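Long-range contacts in alpha-2,3-sialyltransferase (Campylobacter jejuni, PDB 2P2V), which probably transfers sialic acid from CMP-sialic acid to galactose-containing acceptors in alpha-2,3 linkage, the chain here holding the catalytic domain of a longer protein: residues Asn69-Phe73 / Ile94-Thr98; Phe73-Tyr77 / Phe117-Lys121. All blocks are in the same frame, centred on the assembly; numbering follows the deposited sequence.

Overall arrangement
Both contacts are buried and share Phe73, the first residue of helix 73-85, whose ring reaches strand 90-96 in contact 1 and the turn before strand 121-122 in contact 2. These two strands are neighbours in the parallel sheet, and the contacts, with centres about 7 Å apart, are joined directly: Ile94 O lies 2.9 Å from Lys121 N and Cys96 N 3.0 Å from Lys121 O, probable hydrogen bonds. Contact 1 lies nearer the chain centre and opens onto the sugar-nucleotide pocket, so polar groups and a water accompany its apolar packing. Contact 2 is chiefly aromatic, with one very short tyrosine-aspartate hydrogen bond, and borders a second subunit.

Contact 1 of 2, residues Asn69-Phe73 / Ile94-Thr98; sequences NPGVF and IFCST. With CSF (cytidine-5'-monophosphate-3-fluoro-N-acetyl-neuraminic acid), chain O; EDO (1,2-ethanediol), chain D.
Phe73, Cys96 and Pro70 have the most surface covered where the loop that follows strand 62-68 passes the end of strand 90-96. No direct hydrogen bond joins the segments; their nearest CA atoms are those of Asn69 and Ser97, 5.3 Å apart. Asn69 is extended, Phe73 N donates to Pro70 O at 3.2 Å, and Val72 is the N-cap of helix 73-85. Phe73, with chi1 t, points its CB toward the strand: its CE1 lies 3.6 Å from Cys96 CB and 3.7 Å from Phe95 O, which meets the ring edge, while its CZ touches Ile94 CG2 at 3.8 Å. Cys96, also t, sets its SG 4.5 Å from the Phe73 ring centroid, an oblique sulfur-aromatic contact. The same sulfur packs on Pro70, 3.7 Å from its CA and 3.8 Å from its CG; Pro70 CD also meets Ser97 O at 3.5 Å, and Pro70 CG meets Thr98 CG2 at 3.9 Å. Phe109 and Phe113 of helix 107-116 pack against this cluster. Beyond it the chemistry turns polar. A water bridges the segments, donating to Asn69 OD1 (2.9 Å) and accepting from Ser97 OG (2.7 Å). Asn69 ND2 donates to OAA, a carboxylate oxygen of CSF, at 3.1 Å, and weakly to CSF O7A at 3.3 Å; Val72 CG2 approaches CSF O9A at 3.5 Å. Ligand binding at the C-terminal ends of parallel strands, in the loops leading to helices, is characteristic of Rossmann-like glycosyltransferase domains, and here Asn69 and Val72 line the donor-sugar pocket.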
loop_
_atom_site.group_PDB
_atom_site.type_symbol
_atom_site.label_atom_id
_atom_site.label_comp_id
_atom_site.label_asym_id
_atom_site.label_seq_id
_atom_site.Cartn_x
_atom_site.Cartn_y
_atom_site.Cartn_z
ATOM N N ASN A 69 -2.795 4.072 25.671
ATOM C CA ASN A 69 -3.684 4.731 24.744
ATOM C C ASN A 69 -2.900 5.642 23.774
ATOM O O ASN A 69 -1.811 6.161 24.101
ATOM C CB ASN A 69 -4.727 5.590 25.540
ATOM C CG ASN A 69 -5.771 4.702 26.309
ATOM O OD1 ASN A 69 -6.004 3.523 25.968
ATOM N ND2 ASN A 69 -6.350 5.255 27.347
ATOM N N PRO A 70 -3.417 5.799 22.568
ATOM C CA PRO A 70 -2.666 6.459 21.522
ATOM C C PRO A 70 -2.341 7.890 21.912
ATOM O O PRO A 70 -1.321 8.382 21.518
ATOM C CB PRO A 70 -3.647 6.506 20.371
ATOM C CG PRO A 70 -4.529 5.308 20.585
ATOM C CD PRO A 70 -4.698 5.247 22.070
ATOM N N GLY A 71 -3.244 8.528 22.639
ATOM C CA GLY A 71 -3.126 10.006 22.907
ATOM C C GLY A 71 -1.950 10.393 23.805
ATOM O O GLY A 71 -1.497 11.543 23.784
ATOM N N VAL A 72 -1.449 9.435 24.583
ATOM C CA VAL A 72 -0.288 9.614 25.444
ATOM C C VAL A 72 0.742 8.561 25.138
ATOM O O VAL A 72 1.661 8.372 25.901
ATOM C CB VAL A 72 -0.665 9.506 26.961
ATOM C CG1 VAL A 72 -1.552 10.729 27.357
ATOM C CG2 VAL A 72 -1.468 8.219 27.221
ATOM N N PHE A 73 0.652 7.925 23.973
ATOM C CA PHE A 73 1.641 6.819 23.706
ATOM C C PHE A 73 3.069 7.275 23.701
ATOM O O PHE A 73 3.969 6.587 24.171
ATOM C CB PHE A 73 1.306 6.083 22.395
ATOM C CG PHE A 73 2.015 4.759 22.285
ATOM C CD1 PHE A 73 1.482 3.630 22.948
ATOM C CD2 PHE A 73 3.213 4.656 21.612
ATOM C CE1 PHE A 73 2.157 2.415 22.877
ATOM C CE2 PHE A 73 3.916 3.412 21.544
ATOM C CZ PHE A 73 3.342 2.306 22.204
ATOM N N ILE A 94 4.909 -4.225 24.323
ATOM C CA ILE A 94 4.242 -2.932 24.561
ATOM C C ILE A 94 3.197 -2.719 23.485
ATOM O O ILE A 94 3.549 -2.670 22.309
ATOM C CB ILE A 94 5.240 -1.718 24.491
ATOM C CG1 ILE A 94 6.304 -1.828 25.574
ATOM C CG2 ILE A 94 4.413 -0.428 24.670
ATOM C CD1 ILE A 94 7.466 -0.758 25.458
ATOM N N PHE A 95 1.914 -2.648 23.852
ATOM C CA PHE A 95 0.841 -2.424 22.876
ATOM C C PHE A 95 0.281 -1.000 22.962
ATOM O O PHE A 95 0.190 -0.451 24.058
ATOM C CB PHE A 95 -0.375 -3.275 23.149
ATOM C CG PHE A 95 -0.153 -4.758 22.845
ATOM C CD1 PHE A 95 0.446 -5.537 23.787
ATOM C CD2 PHE A 95 -0.561 -5.305 21.646
ATOM C CE1 PHE A 95 0.676 -6.930 23.535
ATOM C CE2 PHE A 95 -0.343 -6.675 21.369
ATOM C CZ PHE A 95 0.261 -7.464 22.353
ATOM N N CYS A 96 -0.171 -0.509 21.818
ATOM C CA CYS A 96 -1.025 0.677 21.766
ATOM C C CYS A 96 -2.452 0.204 21.577
ATOM O O CYS A 96 -2.752 -0.506 20.593
ATOM C CB CYS A 96 -0.563 1.553 20.602
ATOM S SG CYS A 96 -1.479 3.106 20.661
ATOM N N SER A 97 -3.302 0.451 22.563
ATOM C CA SER A 97 -4.716 0.056 22.550
ATOM C C SER A 97 -5.523 0.832 21.495
ATOM O O SER A 97 -5.928 2.013 21.693
ATOM C CB SER A 97 -5.308 0.264 23.926
ATOM O OG SER A 97 -4.523 -0.319 24.953
ATOM N N THR A 98 -5.735 0.188 20.347
ATOM C CA THR A 98 -6.228 0.847 19.160
ATOM C C THR A 98 -7.416 0.105 18.558
ATOM O O THR A 98 -7.537 -1.107 18.727
ATOM C CB THR A 98 -5.088 0.930 18.071
ATOM O OG1 THR A 98 -4.334 -0.308 18.028
ATOM C CG2 THR A 98 -4.112 2.135 18.368
HETATM C C5A CSF O . -9.406 7.476 30.917
HETATM C C4A CSF O . -10.455 6.519 31.471
HETATM C C2A CSF O . -8.980 4.517 30.850
HETATM O O6A CSF O . -7.999 5.504 30.465
HETATM C C6A CSF O . -8.025 6.816 31.084
HETATM C C3A CSF O . -10.374 5.141 30.796
HETATM O O4A CSF O . -11.747 7.043 31.200
HETATM N N5A CSF O . -9.482 8.702 31.740
HETATM C C7A CSF O . -6.915 7.636 30.437
HETATM C C8A CSF O . -5.568 6.938 30.589
HETATM C C9A CSF O . -4.443 7.694 29.853
HETATM O O9A CSF O . -3.148 7.094 30.093
HETATM O O8A CSF O . -5.294 6.762 32.014
HETATM O O7A CSF O . -7.261 7.873 29.060
HETATM C C1A CSF O . -9.004 3.391 29.826
HETATM O OBA CSF O . -9.983 2.594 29.888
HETATM O OAA CSF O . -8.063 3.310 28.990
HETATM O O1A CSF O . -8.753 3.849 32.114
HETATM O O2A CSF O . -8.705 5.102 34.247
HETATM N N1 CSF O . -10.572 0.946 36.301
HETATM C C2 CSF O . -11.853 0.690 36.877
HETATM N N3 CSF O . -12.312 1.449 37.916
HETATM C C4 CSF O . -11.536 2.436 38.419
HETATM C C5 CSF O . -10.274 2.700 37.871
HETATM C C6 CSF O . -9.806 1.934 36.806
HETATM C "C3'" CSF O . -9.716 0.995 33.025
HETATM C "C2'" CSF O . -10.788 0.316 33.855
HETATM C "C1'" CSF O . -10.078 0.101 35.191
HETATM O "O4'" CSF O . -8.656 0.279 35.002
HETATM C "C4'" CSF O . -8.384 0.573 33.632
HETATM P PA CSF O . -7.811 4.251 33.379
HETATM O "O5'" CSF O . -7.635 2.838 34.165
HETATM C "C5'" CSF O . -7.285 1.625 33.501
HETATM O "O3'" CSF O . -9.761 0.541 31.677
HETATM O "O2'" CSF O . -11.149 -0.960 33.257
HETATM N N4 CSF O . -11.972 3.201 39.466
HETATM O O2 CSF O . -12.575 -0.223 36.388
HETATM O O3A CSF O . -6.421 4.671 32.995
HETATM C C10 CSF O . -9.218 9.873 31.133
HETATM O O10 CSF O . -8.900 9.969 29.938
HETATM C C11 CSF O . -9.317 11.093 32.021
HETATM F F3A CSF O . -10.713 5.250 29.466
HETATM C C1 EDO D . -8.406 1.570 25.220
HETATM O O1 EDO D . -8.507 2.876 24.612
HETATM C C2 EDO D . -9.812 1.037 25.418
HETATM O O2 EDO D . -10.747 2.127 25.351
HETATM O O HOH W 1 -4.715 1.268 27.176
#

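Contact 2 of 2, residues Phe73-Tyr77 / Phe117-Lys121; sequences FLQQY and FPDAK. With EDO (1,2-ethanediol), chain L.
The first turn of helix 73-85, where Tyr77 N donates to Phe73 O at 2.8 Å, presents Phe73, Leu74 and Tyr77 to a type I beta turn running from Phe117 to Ala120, closed by Ala120 N to Phe117 O at 3.0 Å. The nearest CA atoms, those of Tyr77 and Phe117, are 7.9 Å apart, so side chains make the contact. Phe117, the first residue to leave helical geometry after helix 107-116, is m and sets its ring against those of both Phe73 and Tyr77, which are t. Phe73 turns its edge to the Phe117 face (centroids 4.8 Å, planes at 74°), with its CE2 3.5 Å from Phe117 CG; Phe117 in turn points its edge at the Tyr77 face (5.0 Å, 55°). Leu74 CD1 adds a 4.0 Å contact to Phe117 CZ. Pro118 directs its CB away from the helix and packs on Lys138 of the second subunit. Asp119, p, accepts a very short hydrogen bond from Tyr77 OH at its OD1, 2.4 Å, while its OD2 forms a salt bridge with Lys81. Ala120 CB closes on Phe73 CZ at 3.8 Å and Tyr77 CE1 at 4.3 Å, and Lys121 begins strand 121-122. Tyr143 of the second subunit packs on Tyr77 and Phe117, so this edge-to-face aromatic cluster joins the start of helix 73-85 to the turn before strand 121-122 and borders the subunit interface.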
loop_
_atom_site.group_PDB
_atom_site.type_symbol
_atom_site.label_atom_id
_atom_site.label_comp_id
_atom_site.label_asym_id
_atom_site.label_seq_id
_atom_site.Cartn_x
_atom_site.Cartn_y
_atom_site.Cartn_z
ATOM N N PHE A 73 0.652 7.925 23.973
ATOM C CA PHE A 73 1.641 6.819 23.706
ATOM C C PHE A 73 3.069 7.275 23.701
ATOM O O PHE A 73 3.969 6.587 24.171
ATOM C CB PHE A 73 1.306 6.083 22.395
ATOM C CG PHE A 73 2.015 4.759 22.285
ATOM C CD1 PHE A 73 1.482 3.630 22.948
ATOM C CD2 PHE A 73 3.213 4.656 21.612
ATOM C CE1 PHE A 73 2.157 2.415 22.877
ATOM C CE2 PHE A 73 3.916 3.412 21.544
ATOM C CZ PHE A 73 3.342 2.306 22.204
ATOM N N LEU A 74 3.323 8.455 23.096
ATOM C CA LEU A 74 4.705 8.935 23.062
ATOM C C LEU A 74 5.335 8.984 24.446
ATOM O O LEU A 74 6.460 8.526 24.623
ATOM C CB LEU A 74 4.740 10.358 22.414
ATOM C CG LEU A 74 6.146 10.989 22.251
ATOM C CD1 LEU A 74 6.833 10.531 21.014
ATOM C CD2 LEU A 74 5.901 12.521 22.121
ATOM N N GLN A 75 4.643 9.614 25.410
ATOM C CA GLN A 75 5.168 9.696 26.775
ATOM C C GLN A 75 5.204 8.298 27.453
ATOM O O GLN A 75 6.179 7.943 28.124
ATOM C CB GLN A 75 4.331 10.671 27.597
ATOM C CG GLN A 75 4.426 12.112 27.046
ATOM C CD GLN A 75 3.411 12.457 25.949
ATOM O OE1 GLN A 75 2.778 11.583 25.346
ATOM N NE2 GLN A 75 3.259 13.777 25.679
ATOM N N GLN A 76 4.177 7.488 27.216
ATOM C CA GLN A 76 4.142 6.197 27.934
ATOM C C GLN A 76 5.227 5.261 27.414
ATOM O O GLN A 76 5.790 4.429 28.180
ATOM C CB GLN A 76 2.792 5.518 27.728
ATOM C CG GLN A 76 1.575 6.151 28.345
ATOM C CD GLN A 76 1.530 6.091 29.845
ATOM O OE1 GLN A 76 2.556 6.063 30.535
ATOM N NE2 GLN A 76 0.312 6.030 30.366
ATOM N N TYR A 77 5.472 5.305 26.108
ATOM C CA TYR A 77 6.560 4.472 25.514
ATOM C C TYR A 77 7.905 4.795 26.172
ATOM O O TYR A 77 8.636 3.939 26.581
ATOM C CB TYR A 77 6.624 4.727 24.006
ATOM C CG TYR A 77 7.643 3.881 23.270
ATOM C CD1 TYR A 77 7.341 2.559 22.905
ATOM C CD2 TYR A 77 8.904 4.372 22.969
ATOM C CE1 TYR A 77 8.293 1.773 22.234
ATOM C CE2 TYR A 77 9.870 3.585 22.275
ATOM C CZ TYR A 77 9.523 2.317 21.896
ATOM O OH TYR A 77 10.492 1.618 21.221
ATOM N N PHE A 117 7.899 3.704 16.769
ATOM C CA PHE A 117 7.900 2.764 17.875
ATOM C C PHE A 117 8.078 1.359 17.283
ATOM O O PHE A 117 7.112 0.628 17.338
ATOM C CB PHE A 117 6.574 2.870 18.607
ATOM C CG PHE A 117 6.185 4.355 18.984
ATOM C CD1 PHE A 117 6.982 5.069 19.902
ATOM C CD2 PHE A 117 5.099 4.918 18.444
ATOM C CE1 PHE A 117 6.646 6.422 20.210
ATOM C CE2 PHE A 117 4.720 6.261 18.738
ATOM C CZ PHE A 117 5.525 6.959 19.641
ATOM N N PRO A 118 9.268 1.034 16.710
ATOM C CA PRO A 118 9.444 -0.165 15.887
ATOM C C PRO A 118 9.218 -1.477 16.607
ATOM O O PRO A 118 8.880 -2.468 15.965
ATOM C CB PRO A 118 10.876 -0.020 15.358
ATOM C CG PRO A 118 11.556 0.904 16.306
ATOM C CD PRO A 118 10.511 1.833 16.763
ATOM N N ASP A 119 9.406 -1.471 17.915
ATOM C CA ASP A 119 9.218 -2.665 18.759
ATOM C C ASP A 119 7.924 -2.678 19.536
ATOM O O ASP A 119 7.701 -3.596 20.354
ATOM C CB ASP A 119 10.420 -2.853 19.679
ATOM C CG ASP A 119 10.634 -1.728 20.658
ATOM O OD1 ASP A 119 9.954 -0.666 20.561
ATOM O OD2 ASP A 119 11.506 -1.913 21.513
ATOM N N ALA A 120 7.052 -1.662 19.339
ATOM C CA ALA A 120 5.710 -1.731 19.903
ATOM C C ALA A 120 4.754 -2.494 18.969
ATOM O O ALA A 120 5.155 -2.902 17.853
ATOM C CB ALA A 120 5.147 -0.336 20.243
ATOM N N LYS A 121 3.516 -2.679 19.392
ATOM C CA LYS A 121 2.508 -3.383 18.566
ATOM C C LYS A 121 1.179 -2.684 18.558
ATOM O O LYS A 121 0.687 -2.354 19.614
ATOM C CB LYS A 121 2.294 -4.763 19.210
ATOM C CG LYS A 121 1.232 -5.651 18.510
ATOM C CD LYS A 121 1.696 -6.100 17.099
ATOM C CE LYS A 121 0.550 -6.745 16.374
ATOM N NZ LYS A 121 1.078 -7.491 15.168
HETATM C C1 EDO L . 5.964 -5.348 13.452
HETATM O O1 EDO L . 6.129 -4.208 12.587
HETATM C C2 EDO L . 4.679 -6.101 13.103
HETATM O O2 EDO L . 4.128 -6.724 14.276
#